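Long-range contacts in ditrans,polycis-undecaprenyl-diphosphate synthase ((2E,6E)-farnesyl-diphosphate specific) (Acinetobacter baumannii, PDB 6ACS), which probably condenses isopentenyl diphosphate units onto farnesyl diphosphate to make undecaprenyl diphosphate, the lipid carrier precursor of bacterial cell-wall synthesis: residues N96-I102 / E127-I133; Y137-I143 / N195-Q200; A146-V150 / L168-V173; L178-D182 / E240-Q244. All coordinates share one frame; numbering follows the deposited sequence. Where two conformers were deposited one is given.

Contact 1 (N96-I102 / E127-I133)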
loop_
_atom_site.group_PDB
_atom_site.type_symbol
_atom_site.label_atom_id
_atom_site.label_comp_id
_atom_site.label_asym_id
_atom_site.label_seq_id
_atom_site.Cartn_x
_atom_site.Cartn_y
_atom_site.Cartn_z
ATOM N N ASN B 96 -24.564 -14.366 11.426
ATOM C CA ASN B 96 -23.452 -15.320 11.486
ATOM C C ASN B 96 -22.136 -14.649 11.079
ATOM O O ASN B 96 -21.354 -15.185 10.282
ATOM C CB ASN B 96 -23.737 -16.556 10.628
ATOM C CG ASN B 96 -22.862 -17.743 11.001
ATOM O OD1 ASN B 96 -22.299 -18.412 10.133
ATOM N ND2 ASN B 96 -22.741 -18.006 12.296
ATOM N N ILE B 97 -21.894 -13.468 11.654
ATOM C CA ILE B 97 -20.702 -12.657 11.405
ATOM C C ILE B 97 -19.809 -12.717 12.634
ATOM O O ILE B 97 -20.294 -12.583 13.761
ATOM C CB ILE B 97 -21.055 -11.189 11.124
ATOM C CG1 ILE B 97 -21.945 -11.065 9.898
ATOM C CG2 ILE B 97 -19.767 -10.346 10.930
ATOM C CD1 ILE B 97 -22.571 -9.709 9.797
ATOM N N ALA B 98 -18.515 -12.921 12.418
ATOM C CA ALA B 98 -17.524 -12.876 13.488
ATOM C C ALA B 98 -16.956 -11.468 13.579
ATOM O O ALA B 98 -16.555 -10.891 12.563
ATOM C CB ALA B 98 -16.401 -13.882 13.226
ATOM N N LEU B 99 -16.897 -10.930 14.793
ATOM C CA LEU B 99 -16.337 -9.607 15.023
ATOM C C LEU B 99 -14.867 -9.710 15.414
ATOM O O LEU B 99 -14.484 -10.563 16.225
ATOM C CB LEU B 99 -17.120 -8.892 16.125
ATOM C CG LEU B 99 -16.935 -7.391 16.311
ATOM C CD1 LEU B 99 -17.090 -6.658 14.988
ATOM C CD2 LEU B 99 -17.946 -6.893 17.324
ATOM N N ARG B 100 -14.048 -8.823 14.846
ATOM C CA ARG B 100 -12.624 -8.773 15.140
ATOM C C ARG B 100 -12.199 -7.316 15.268
ATOM O O ARG B 100 -12.827 -6.422 14.697
ATOM C CB ARG B 100 -11.831 -9.482 14.030
ATOM C CG ARG B 100 -10.372 -9.693 14.348
ATOM C CD ARG B 100 -9.618 -10.376 13.206
ATOM N NE ARG B 100 -10.112 -11.715 12.904
ATOM C CZ ARG B 100 -9.429 -12.622 12.210
ATOM N NH1 ARG B 100 -8.214 -12.334 11.756
ATOM N NH2 ARG B 100 -9.958 -13.815 11.971
ATOM N N PHE B 101 -11.139 -7.073 16.039
ATOM C CA PHE B 101 -10.596 -5.731 16.181
ATOM C C PHE B 101 -9.110 -5.774 15.872
ATOM O O PHE B 101 -8.422 -6.730 16.248
ATOM C CB PHE B 101 -10.846 -5.186 17.588
ATOM C CG PHE B 101 -12.293 -5.177 17.958
ATOM C CD1 PHE B 101 -12.863 -6.282 18.572
ATOM C CD2 PHE B 101 -13.099 -4.094 17.623
ATOM C CE1 PHE B 101 -14.214 -6.296 18.893
ATOM C CE2 PHE B 101 -14.464 -4.097 17.941
ATOM C CZ PHE B 101 -15.013 -5.201 18.573
ATOM N N ILE B 102 -8.627 -4.769 15.139
ATOM C CA ILE B 102 -7.190 -4.650 14.906
ATOM C C ILE B 102 -6.733 -3.278 15.370
ATOM O O ILE B 102 -7.514 -2.320 15.415
ATOM C CB ILE B 102 -6.784 -4.869 13.436
ATOM C CG1 ILE B 102 -7.536 -3.877 12.549
ATOM C CG2 ILE B 102 -7.036 -6.334 13.025
ATOM C CD1 ILE B 102 -7.194 -4.013 11.055
ATOM N N GLU B 127 -19.201 -18.125 11.166
ATOM C CA GLU B 127 -18.273 -18.476 10.104
ATOM C C GLU B 127 -18.658 -17.948 8.724
ATOM O O GLU B 127 -17.995 -18.304 7.746
ATOM C CB GLU B 127 -18.126 -20.000 10.063
ATOM C CG GLU B 127 -19.457 -20.723 9.902
ATOM C CD GLU B 127 -19.806 -20.992 8.447
ATOM O OE1 GLU B 127 -18.887 -20.961 7.599
ATOM O OE2 GLU B 127 -21.001 -21.217 8.151
ATOM N N ALA B 128 -19.675 -17.091 8.597
ATOM C CA ALA B 128 -20.019 -16.665 7.243
ATOM C C ALA B 128 -19.214 -15.464 6.764
ATOM O O ALA B 128 -18.932 -15.358 5.564
ATOM C CB ALA B 128 -21.505 -16.314 7.151
ATOM N N MET B 129 -18.830 -14.572 7.666
ATOM C CA MET B 129 -18.081 -13.381 7.284
ATOM C C MET B 129 -17.390 -12.869 8.531
ATOM O O MET B 129 -17.856 -13.120 9.641
ATOM C CB MET B 129 -18.981 -12.294 6.693
ATOM C CG MET B 129 -18.211 -11.124 6.109
ATOM S SD MET B 129 -19.289 -9.857 5.408
ATOM C CE MET B 129 -19.811 -8.972 6.874
ATOM N N THR B 130 -16.255 -12.201 8.344
ATOM C CA THR B 130 -15.570 -11.511 9.424
ATOM C C THR B 130 -15.681 -10.009 9.208
ATOM O O THR B 130 -15.302 -9.498 8.146
ATOM C CB THR B 130 -14.107 -11.931 9.511
ATOM O OG1 THR B 130 -14.048 -13.320 9.836
ATOM C CG2 THR B 130 -13.382 -11.111 10.583
ATOM N N LEU B 131 -16.197 -9.314 10.211
ATOM C CA LEU B 131 -16.221 -7.863 10.254
ATOM C C LEU B 131 -15.124 -7.400 11.211
ATOM O O LEU B 131 -15.154 -7.727 12.401
ATOM C CB LEU B 131 -17.592 -7.355 10.708
ATOM C CG LEU B 131 -17.691 -5.848 11.002
ATOM C CD1 LEU B 131 -17.404 -5.043 9.748
ATOM C CD2 LEU B 131 -19.073 -5.495 11.542
ATOM N N THR B 132 -14.145 -6.673 10.689
ATOM C CA THR B 132 -13.037 -6.179 11.497
ATOM C C THR B 132 -13.146 -4.670 11.646
ATOM O O THR B 132 -13.292 -3.949 10.648
ATOM C CB THR B 132 -11.692 -6.551 10.873
ATOM O OG1 THR B 132 -11.588 -7.983 10.816
ATOM C CG2 THR B 132 -10.539 -5.989 11.727
ATOM N N ILE B 133 -13.080 -4.201 12.892
ATOM C CA ILE B 133 -13.072 -2.779 13.221
ATOM C C ILE B 133 -11.653 -2.408 13.629
ATOM O O ILE B 133 -11.080 -2.996 14.561
ATOM C CB ILE B 133 -14.068 -2.446 14.348
ATOM C CG1 ILE B 133 -15.444 -3.074 14.082
ATOM C CG2 ILE B 133 -14.117 -0.943 14.580
ATOM C CD1 ILE B 133 -16.106 -2.649 12.809
#
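Ala-98 and Arg-100 give both their backbone N and O to the strand 129-133: Ala-98 N donates to Met-129 O (2.9 Å), Leu-131 N to Ala-98 O, Arg-100 N to Leu-131 O, and Ile-133 N to Arg-100 O. Ile-102 N closes the series on Ile-133 O (3.1 Å). This is parallel pairing, and helix 110-123 makes the crossover of the beta-alpha-beta unit that brings the two strands together, with 97-102 outermost in the sheet of this chain. Before the strands, Asn-96, at the Schellman end of a helix, receives Ala-128 N on its backbone O (3.0 Å). Its side chain reaches back to Glu-127 N, OD1 to N 3.3 Å, the donor standing well above the amide carbonyl plane.

Apolar contacts gather on the face of Ile-97, Leu-99, Phe-101, Leu-131 and Ile-133. Ile-97 CG2 lies 3.7 Å from Leu-131 CB, Leu-99 CD1 reaches Ile-133 CG1 at 4.0 Å, and Phe-101 runs alongside Ile-133, CD2 to CB 3.8 Å. Helix 110-123 packs on Leu-99 and Phe-101 here, and Val-46 and Val-50 of helix 42-52 on Ile-97. On the other face Thr-132 OG1 sits 3.6 Å from Arg-100 CB, while the guanidinium, its chain bent at CG-CD (chi3 -62°), forms a salt bridge with Asp-177. The sheet edge is thus apolar toward helices 42-52 and 110-123 and mixed in polarity on the reverse face.

Contact 2 (Y137-I143 / N195-Q200)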
loop_
_atom_site.group_PDB
_atom_site.type_symbol
_atom_site.label_atom_id
_atom_site.label_comp_id
_atom_site.label_asym_id
_atom_site.label_seq_id
_atom_site.Cartn_x
_atom_site.Cartn_y
_atom_site.Cartn_z
ATOM N N TYR B 137 -5.501 2.063 15.080
ATOM C CA TYR B 137 -4.793 1.285 14.080
ATOM C C TYR B 137 -4.071 2.204 13.100
ATOM O O TYR B 137 -4.588 3.262 12.732
ATOM C CB TYR B 137 -5.776 0.384 13.306
ATOM C CG TYR B 137 -5.072 -0.364 12.212
ATOM C CD1 TYR B 137 -4.481 -1.588 12.470
ATOM C CD2 TYR B 137 -4.973 0.169 10.927
ATOM C CE1 TYR B 137 -3.786 -2.272 11.485
ATOM C CE2 TYR B 137 -4.280 -0.499 9.929
ATOM C CZ TYR B 137 -3.680 -1.713 10.216
ATOM O OH TYR B 137 -2.997 -2.373 9.230
ATOM N N GLY B 138 -2.900 1.775 12.646
ATOM C CA GLY B 138 -2.280 2.344 11.457
ATOM C C GLY B 138 -1.500 1.259 10.746
ATOM O O GLY B 138 -1.002 0.327 11.377
ATOM N N GLY B 139 -1.387 1.378 9.419
ATOM C CA GLY B 139 -0.681 0.344 8.672
ATOM C C GLY B 139 0.796 0.278 9.016
ATOM O O GLY B 139 1.397 -0.802 9.074
ATOM N N MET B 140 1.411 1.435 9.222
ATOM C CA MET B 140 2.796 1.440 9.657
ATOM C C MET B 140 2.940 0.829 11.039
ATOM O O MET B 140 3.886 0.069 11.279
ATOM C CB MET B 140 3.349 2.863 9.643
ATOM C CG MET B 140 3.560 3.382 8.221
ATOM S SD MET B 140 4.293 5.055 8.205
ATOM C CE MET B 140 2.900 6.074 8.639
ATOM N N TRP B 141 2.039 1.185 11.966
ATOM C CA TRP B 141 2.074 0.582 13.294
ATOM C C TRP B 141 2.000 -0.933 13.186
ATOM O O TRP B 141 2.742 -1.643 13.862
ATOM C CB TRP B 141 0.919 1.098 14.167
ATOM C CG TRP B 141 0.760 0.226 15.393
ATOM C CD1 TRP B 141 1.426 0.350 16.577
ATOM C CD2 TRP B 141 -0.057 -0.944 15.512
ATOM N NE1 TRP B 141 1.058 -0.668 17.438
ATOM C CE2 TRP B 141 0.149 -1.473 16.804
ATOM C CE3 TRP B 141 -0.961 -1.590 14.656
ATOM C CZ2 TRP B 141 -0.491 -2.625 17.248
ATOM C CZ3 TRP B 141 -1.600 -2.744 15.104
ATOM C CH2 TRP B 141 -1.366 -3.239 16.391
ATOM N N ASP B 142 1.096 -1.429 12.338
ATOM C CA ASP B 142 0.868 -2.865 12.148
ATOM C C ASP B 142 2.150 -3.549 11.687
ATOM O O ASP B 142 2.573 -4.575 12.245
ATOM C CB ASP B 142 -0.275 -3.007 11.116
ATOM C CG ASP B 142 -0.813 -4.435 10.927
ATOM O OD1 ASP B 142 -0.371 -5.395 11.591
ATOM O OD2 ASP B 142 -1.751 -4.576 10.085
ATOM N N ILE B 143 2.801 -2.954 10.682
ATOM C CA ILE B 143 4.034 -3.497 10.132
ATOM C C ILE B 143 5.157 -3.468 11.165
ATOM O O ILE B 143 5.893 -4.452 11.332
ATOM C CB ILE B 143 4.386 -2.717 8.856
ATOM C CG1 ILE B 143 3.454 -3.162 7.715
ATOM C CG2 ILE B 143 5.864 -2.881 8.479
ATOM C CD1 ILE B 143 3.365 -2.163 6.565
ATOM N N ASN B 195 -2.407 5.575 5.426
ATOM C CA ASN B 195 -1.824 4.720 6.460
ATOM C C ASN B 195 -2.853 3.731 7.014
ATOM O O ASN B 195 -2.883 3.432 8.212
ATOM C CB ASN B 195 -1.233 5.566 7.587
ATOM C CG ASN B 195 -0.386 4.748 8.539
ATOM O OD1 ASN B 195 0.257 3.780 8.135
ATOM N ND2 ASN B 195 -0.413 5.111 9.812
ATOM N N PHE B 196 -3.677 3.182 6.132
ATOM C CA PHE B 196 -4.596 2.147 6.584
ATOM C C PHE B 196 -3.866 0.840 6.278
ATOM O O PHE B 196 -2.686 0.726 6.620
ATOM C CB PHE B 196 -5.982 2.371 5.932
ATOM C CG PHE B 196 -7.073 1.392 6.351
ATOM C CD1 PHE B 196 -7.189 0.943 7.652
ATOM C CD2 PHE B 196 -8.070 1.058 5.449
ATOM C CE1 PHE B 196 -8.207 0.059 8.013
ATOM C CE2 PHE B 196 -9.122 0.199 5.810
ATOM C CZ PHE B 196 -9.187 -0.301 7.086
ATOM N N LEU B 197 -4.496 -0.115 5.608
ATOM C CA LEU B 197 -3.988 -1.486 5.398
ATOM C C LEU B 197 -2.912 -1.632 4.312
ATOM O O LEU B 197 -3.118 -2.273 3.275
ATOM C CB LEU B 197 -5.163 -2.367 5.042
ATOM C CG LEU B 197 -6.272 -2.477 6.068
ATOM C CD1 LEU B 197 -7.453 -3.232 5.432
ATOM C CD2 LEU B 197 -5.737 -3.222 7.275
ATOM N N LEU B 198 -1.719 -1.118 4.598
ATOM C CA LEU B 198 -0.676 -1.033 3.570
ATOM C C LEU B 198 -0.228 -2.412 3.085
ATOM O O LEU B 198 -0.181 -2.680 1.874
ATOM C CB LEU B 198 0.525 -0.269 4.131
ATOM C CG LEU B 198 0.189 1.111 4.686
ATOM C CD1 LEU B 198 1.443 1.712 5.342
ATOM C CD2 LEU B 198 -0.380 2.051 3.608
ATOM N N TRP B 199 0.121 -3.299 4.014
ATOM C CA TRP B 199 0.534 -4.645 3.622
ATOM C C TRP B 199 -0.617 -5.396 2.962
ATOM O O TRP B 199 -0.448 -6.016 1.902
ATOM C CB TRP B 199 1.050 -5.395 4.857
ATOM C CG TRP B 199 1.522 -6.807 4.609
ATOM C CD1 TRP B 199 0.746 -7.944 4.558
ATOM C CD2 TRP B 199 2.872 -7.235 4.408
ATOM N NE1 TRP B 199 1.540 -9.051 4.317
ATOM C CE2 TRP B 199 2.850 -8.638 4.235
ATOM C CE3 TRP B 199 4.106 -6.567 4.365
ATOM C CZ2 TRP B 199 4.007 -9.376 4.018
ATOM C CZ3 TRP B 199 5.245 -7.315 4.156
ATOM C CH2 TRP B 199 5.191 -8.688 3.976
ATOM N N GLN B 200 -1.804 -5.342 3.581
ATOM C CA GLN B 200 -2.917 -6.196 3.191
ATOM C C GLN B 200 -3.585 -5.729 1.906
ATOM O O GLN B 200 -4.261 -6.526 1.246
ATOM C CB GLN B 200 -3.957 -6.236 4.315
ATOM C CG GLN B 200 -3.408 -6.748 5.675
ATOM C CD GLN B 200 -2.856 -5.655 6.598
ATOM O OE1 GLN B 200 -2.425 -4.591 6.158
ATOM N NE2 GLN B 200 -2.864 -5.934 7.892
HETATM O O HOH W 1 -3.351 5.894 11.305
HETATM O O HOH W 2 -0.274 -2.711 6.984
HETATM O O HOH W 3 0.841 3.917 12.186
#
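Asn-195 binds the first turn of helix 139-155 with both its oxygens: Gly-139 N donates to Asn-195 O (2.8 Å), and Met-140 N to Asn-195 OD1 (2.8 Å), the latter in the carbonyl plane on a lone pair. With Gly-138 at the N-cap, a loop residue distant in sequence thus takes up N-H groups at the helix start, whose positive dipole end would favour such oxygens. The Asn-195 carboxamide is turned there by a first torsion that sets CG opposite the backbone N (chi1 -169°), and its ND2 gives a hydrogen to a water that also takes Trp-141 N.

One turn on, Asp-142 OD2 is gripped twice, by Gln-200 NE2 (2.8 Å) on its syn side and by Tyr-137 OH (2.7 Å) on its anti lone pair, while Ser-174 holds OD1. A second water links Gly-139 O, Trp-199 N and Gln-200 OE1.

Packing surrounds these bonds. The side chains of Tyr-137 and Phe-196 cross at about a right angle, CE2 of the first 4.0 Å from CD1 of the second, and Leu-198 CD1 meets Met-140 CG at 3.9 Å. Phe-196 stacks on Phe-60, and the second subunit adds its Tyr-203 against Met-140 and Asn-195, placing the contact at the dimer interface. The loop lies close to Ile-193, predicted to bind substrate. Leu-197 CD2 rests 3.5 Å from Tyr-137 OH, beside the hydroxyl held by Asp-142.

Contact 3 (A146-V150 / L168-V173)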
loop_
_atom_site.group_PDB
_atom_site.type_symbol
_atom_site.label_atom_id
_atom_site.label_comp_id
_atom_site.label_asym_id
_atom_site.label_seq_id
_atom_site.Cartn_x
_atom_site.Cartn_y
_atom_site.Cartn_z
ATOM N N ALA B 146 4.563 -6.134 13.777
ATOM C CA ALA B 146 5.014 -7.425 13.262
ATOM C C ALA B 146 6.541 -7.547 13.361
ATOM O O ALA B 146 7.080 -8.584 13.782
ATOM C CB ALA B 146 4.547 -7.594 11.807
ATOM N N ALA B 147 7.255 -6.487 12.975
ATOM C CA ALA B 147 8.721 -6.517 13.040
ATOM C C ALA B 147 9.213 -6.684 14.471
ATOM O O ALA B 147 10.199 -7.397 14.727
ATOM C CB ALA B 147 9.295 -5.239 12.418
ATOM N N LYS B 148 8.528 -6.039 15.417
ATOM C CA LYS B 148 8.873 -6.168 16.827
ATOM C C LYS B 148 8.691 -7.601 17.297
ATOM O O LYS B 148 9.541 -8.142 17.999
ATOM C CB LYS B 148 8.016 -5.220 17.669
ATOM C CG LYS B 148 8.231 -5.382 19.168
ATOM C CD LYS B 148 7.465 -4.309 19.978
ATOM C CE LYS B 148 5.984 -4.599 20.064
ATOM N NZ LYS B 148 5.370 -3.791 21.161
ATOM N N GLN B 149 7.566 -8.227 16.936
ATOM C CA GLN B 149 7.334 -9.598 17.371
ATOM C C GLN B 149 8.378 -10.552 16.803
ATOM O O GLN B 149 8.873 -11.450 17.507
ATOM C CB GLN B 149 5.941 -10.046 16.943
ATOM C CG GLN B 149 4.812 -9.331 17.630
ATOM C CD GLN B 149 3.488 -9.828 17.100
ATOM O OE1 GLN B 149 3.210 -11.022 17.157
ATOM N NE2 GLN B 149 2.695 -8.932 16.527
ATOM N N VAL B 150 8.715 -10.381 15.527
ATOM C CA VAL B 150 9.750 -11.212 14.909
ATOM C C VAL B 150 11.091 -11.010 15.607
ATOM O O VAL B 150 11.800 -11.976 15.938
ATOM C CB VAL B 150 9.853 -10.885 13.410
ATOM C CG1 VAL B 150 11.081 -11.534 12.817
ATOM C CG2 VAL B 150 8.604 -11.385 12.705
ATOM N N LEU B 168 7.675 -15.531 6.030
ATOM C CA LEU B 168 7.742 -15.604 7.483
ATOM C C LEU B 168 7.122 -14.358 8.120
ATOM O O LEU B 168 6.337 -14.454 9.074
ATOM C CB LEU B 168 9.200 -15.814 7.916
ATOM C CG LEU B 168 9.426 -16.101 9.412
ATOM C CD1 LEU B 168 10.690 -16.952 9.635
ATOM C CD2 LEU B 168 9.537 -14.794 10.215
ATOM N N PHE B 169 7.476 -13.184 7.606
ATOM C CA PHE B 169 7.000 -11.927 8.173
ATOM C C PHE B 169 5.488 -11.812 8.089
ATOM O O PHE B 169 4.847 -11.313 9.020
ATOM C CB PHE B 169 7.662 -10.757 7.439
ATOM C CG PHE B 169 7.330 -9.411 8.024
ATOM C CD1 PHE B 169 7.987 -8.950 9.155
ATOM C CD2 PHE B 169 6.362 -8.611 7.435
ATOM C CE1 PHE B 169 7.676 -7.698 9.687
ATOM C CE2 PHE B 169 6.049 -7.379 7.950
ATOM C CZ PHE B 169 6.714 -6.911 9.077
ATOM N N ALA B 170 4.897 -12.318 7.002
ATOM C CA ALA B 170 3.469 -12.148 6.780
ATOM C C ALA B 170 2.627 -12.720 7.917
ATOM O O ALA B 170 1.510 -12.234 8.169
ATOM C CB ALA B 170 3.091 -12.795 5.439
ATOM N N LYS B 171 3.139 -13.738 8.622
ATOM C CA LYS B 171 2.360 -14.395 9.665
ATOM C C LYS B 171 2.213 -13.543 10.918
ATOM O O LYS B 171 1.468 -13.930 11.820
ATOM C CB LYS B 171 2.969 -15.753 10.024
ATOM C CG LYS B 171 3.005 -16.743 8.860
ATOM C CD LYS B 171 1.589 -17.049 8.387
ATOM C CE LYS B 171 1.559 -18.183 7.381
ATOM N NZ LYS B 171 0.248 -18.262 6.683
ATOM N N TYR B 172 2.891 -12.405 10.988
ATOM C CA TYR B 172 2.826 -11.518 12.141
ATOM C C TYR B 172 2.025 -10.248 11.878
ATOM O O TYR B 172 1.802 -9.461 12.808
ATOM C CB TYR B 172 4.245 -11.134 12.565
ATOM C CG TYR B 172 5.050 -12.310 13.072
ATOM C CD1 TYR B 172 5.765 -13.123 12.199
ATOM C CD2 TYR B 172 5.104 -12.596 14.435
ATOM C CE1 TYR B 172 6.526 -14.202 12.666
ATOM C CE2 TYR B 172 5.864 -13.670 14.913
ATOM C CZ TYR B 172 6.575 -14.460 14.022
ATOM O OH TYR B 172 7.329 -15.529 14.474
ATOM N N VAL B 173 1.584 -10.041 10.659
ATOM C CA VAL B 173 0.809 -8.871 10.241
ATOM C C VAL B 173 -0.662 -9.148 10.499
ATOM O O VAL B 173 -1.119 -10.283 10.337
ATOM C CB VAL B 173 1.048 -8.577 8.748
ATOM C CG1 VAL B 173 0.269 -7.289 8.317
ATOM C CG2 VAL B 173 2.556 -8.425 8.464
#
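Helix 139-155 packs here against the short helix 166-170 and the type I turn from Ala-170 to Val-173 that leads out of it. Val-150 CG2 lies over one face of the Tyr-172 ring, a CH-pi contact 3.5 Å from the ring centroid and 19° off the normal, slightly displaced toward the CD1-CE1 rim. That methyl points to the ring because CG1 takes the place opposite the backbone N (chi1 169°), leaving CG2 beside it. Gln-149 comes to the ring edge, with OE1 in its plane 3.7 Å from Tyr-172 CD2 and the amide turned nearly perpendicular to the ring; its NE2 is bonded to Asn-145.

The two elements belong to the part of the subunit that meets the second copy of the dimer: Ala-147 and Phe-169 each touch the other's counterpart there, and the Phe-169 ring also meets Trp-199 of its own chain.

Small side chains let the backbones come close. Ala-146 CB enters between Phe-169 and Tyr-172, lying 3.6 Å from Phe-169 CZ and 3.6 Å from Tyr-172 CB. Phe-169 CE1 also reaches the backbone, 3.5 Å from Ala-147 N. Val-173 CG2 also touches the Ala-146 methyl, at 4.0 Å from CB.

Contact 4 (L178-D182 / E240-Q244)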
loop_
_atom_site.group_PDB
_atom_site.type_symbol
_atom_site.label_atom_id
_atom_site.label_comp_id
_atom_site.label_asym_id
_atom_site.label_seq_id
_atom_site.Cartn_x
_atom_site.Cartn_y
_atom_site.Cartn_z
ATOM N N LEU B 178 -7.020 -14.119 6.850
ATOM C CA LEU B 178 -8.110 -13.747 5.960
ATOM C C LEU B 178 -7.561 -13.492 4.564
ATOM O O LEU B 178 -6.354 -13.283 4.394
ATOM C CB LEU B 178 -8.828 -12.492 6.476
ATOM C CG LEU B 178 -9.492 -12.610 7.850
ATOM C CD1 LEU B 178 -10.097 -11.267 8.254
ATOM C CD2 LEU B 178 -10.566 -13.702 7.858
ATOM N N PRO B 179 -8.410 -13.511 3.533
ATOM C CA PRO B 179 -7.929 -13.165 2.185
ATOM C C PRO B 179 -7.337 -11.766 2.167
ATOM O O PRO B 179 -7.727 -10.908 2.957
ATOM C CB PRO B 179 -9.200 -13.229 1.324
ATOM C CG PRO B 179 -10.151 -14.082 2.089
ATOM C CD PRO B 179 -9.847 -13.825 3.545
ATOM N N ALA B 180 -6.398 -11.530 1.242
ATOM C CA ALA B 180 -5.876 -10.178 1.068
ATOM C C ALA B 180 -7.003 -9.267 0.611
ATOM O O ALA B 180 -7.968 -9.718 0.004
ATOM C CB ALA B 180 -4.733 -10.137 0.052
ATOM N N VAL B 181 -6.874 -7.982 0.921
ATOM C CA VAL B 181 -7.898 -7.005 0.544
ATOM C C VAL B 181 -7.947 -6.891 -0.974
ATOM O O VAL B 181 -6.928 -6.634 -1.629
ATOM C CB VAL B 181 -7.626 -5.637 1.193
ATOM C CG1 VAL B 181 -8.640 -4.575 0.675
ATOM C CG2 VAL B 181 -7.695 -5.741 2.721
ATOM N N ASP B 182 -9.136 -7.108 -1.540
ATOM C CA ASP B 182 -9.365 -7.012 -2.980
ATOM C C ASP B 182 -9.861 -5.649 -3.396
ATOM O O ASP B 182 -9.601 -5.208 -4.535
ATOM C CB ASP B 182 -10.432 -8.015 -3.424
ATOM C CG ASP B 182 -10.024 -9.420 -3.220
ATOM O OD1 ASP B 182 -8.887 -9.780 -3.593
ATOM O OD2 ASP B 182 -10.850 -10.172 -2.693
ATOM N N GLU B 240 -3.181 -14.066 -6.012
ATOM C CA GLU B 240 -3.788 -14.655 -4.829
ATOM C C GLU B 240 -5.277 -14.887 -5.037
ATOM O O GLU B 240 -5.829 -15.870 -4.537
ATOM C CB GLU B 240 -3.567 -13.780 -3.602
ATOM C CG GLU B 240 -4.168 -14.425 -2.368
ATOM C CD GLU B 240 -4.275 -13.491 -1.197
ATOM O OE1 GLU B 240 -3.345 -12.673 -1.018
ATOM O OE2 GLU B 240 -5.286 -13.584 -0.457
ATOM N N GLN B 241 -5.950 -13.985 -5.759
ATOM C CA GLN B 241 -7.359 -14.213 -6.068
ATOM C C GLN B 241 -7.543 -15.487 -6.880
ATOM O O GLN B 241 -8.463 -16.275 -6.619
ATOM C CB GLN B 241 -7.932 -13.019 -6.829
ATOM C CG GLN B 241 -8.296 -11.844 -5.959
ATOM C CD GLN B 241 -8.529 -10.584 -6.776
ATOM O OE1 GLN B 241 -8.366 -10.590 -7.994
ATOM N NE2 GLN B 241 -8.894 -9.497 -6.107
ATOM N N ILE B 242 -6.683 -15.704 -7.874
ATOM C CA ILE B 242 -6.803 -16.889 -8.718
ATOM C C ILE B 242 -6.604 -18.151 -7.885
ATOM O O ILE B 242 -7.347 -19.136 -8.030
ATOM C CB ILE B 242 -5.807 -16.802 -9.890
ATOM C CG1 ILE B 242 -6.209 -15.657 -10.835
ATOM C CG2 ILE B 242 -5.726 -18.131 -10.628
ATOM C CD1 ILE B 242 -5.147 -15.274 -11.837
ATOM N N GLN B 243 -5.631 -18.127 -6.968
ATOM C CA GLN B 243 -5.412 -19.302 -6.125
ATOM C C GLN B 243 -6.548 -19.498 -5.119
ATOM O O GLN B 243 -6.939 -20.637 -4.830
ATOM C CB GLN B 243 -4.063 -19.198 -5.415
ATOM C CG GLN B 243 -2.861 -19.151 -6.363
ATOM C CD GLN B 243 -2.916 -20.209 -7.471
ATOM O OE1 GLN B 243 -2.608 -19.920 -8.630
ATOM N NE2 GLN B 243 -3.294 -21.438 -7.115
ATOM N N GLN B 244 -7.090 -18.403 -4.577
ATOM C CA GLN B 244 -8.249 -18.497 -3.693
ATOM C C GLN B 244 -9.426 -19.139 -4.404
ATOM O O GLN B 244 -10.143 -19.959 -3.820
ATOM C CB GLN B 244 -8.656 -17.112 -3.192
ATOM C CG GLN B 244 -7.752 -16.498 -2.156
ATOM C CD GLN B 244 -7.998 -15.010 -2.010
ATOM O OE1 GLN B 244 -8.845 -14.437 -2.699
ATOM N NE2 GLN B 244 -7.255 -14.374 -1.116
HETATM O O HOH W 4 -8.054 -11.634 -1.988
HETATM O O HOH W 5 -7.833 -6.634 -6.413
#
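Asp-182 OD1 is gripped by Gln-241 NE2 at 2.5 Å, shorter than usual for an amide and a carboxylate, so that its exact length should not be pressed, and by a water at 2.6 Å. The amide nitrogen comes from well above the carboxylate plane, while the oxygen lies almost in the plane of the Gln-241 amide. The same water reaches Ala-180 O (2.8 Å). The carboxylate's other oxygen, OD2, takes Gln-11 N, so both oxygens are engaged.

These bonds tie the loop before strand 183-186, a strand of the central parallel sheet, to the C-terminal helix 239-252. Gln-241 holds its own position through OE1, which accepts from Thr-238 N, and it packs on Arg-192 of the second subunit; its side chain lies about 6 Å from that of Glu-205, a predicted magnesium ligand.

One helical turn away from Gln-244, Glu-240 extends toward Ala-180, where N donates to OE2 at 2.9 Å, though the placing of OE2 is less sure. The Gln-244 amide comes near the Pro-179 ring, but its end is uncertain, being poorly ordered and modelled too close to Glu-240 OE2.

Along the chain contact 1 closes first. Contact 3 then lies nested within the loop that contact 2 closes, while contacts 2 and 4 cross, their segments alternating. Contact 1 builds one edge of the six-stranded parallel sheet, and its strand 129-134 runs on to helix 139-155, which contacts 2 and 3 share. Those two, with centres 12 Å apart, meet through Trp-199 and Phe-169, and both touch the second subunit. Contact 2 also meets contact 1 at Ile-102 and contact 4 at Val-181. Leu-178 of contact 4 packs on Thr-130 and Arg-100 of contact 1. Centres of pairs 1-2, 1-4, 2-4 and 3-4 lie about 17 to 19 Å apart, those of 1-3 about 22 Å.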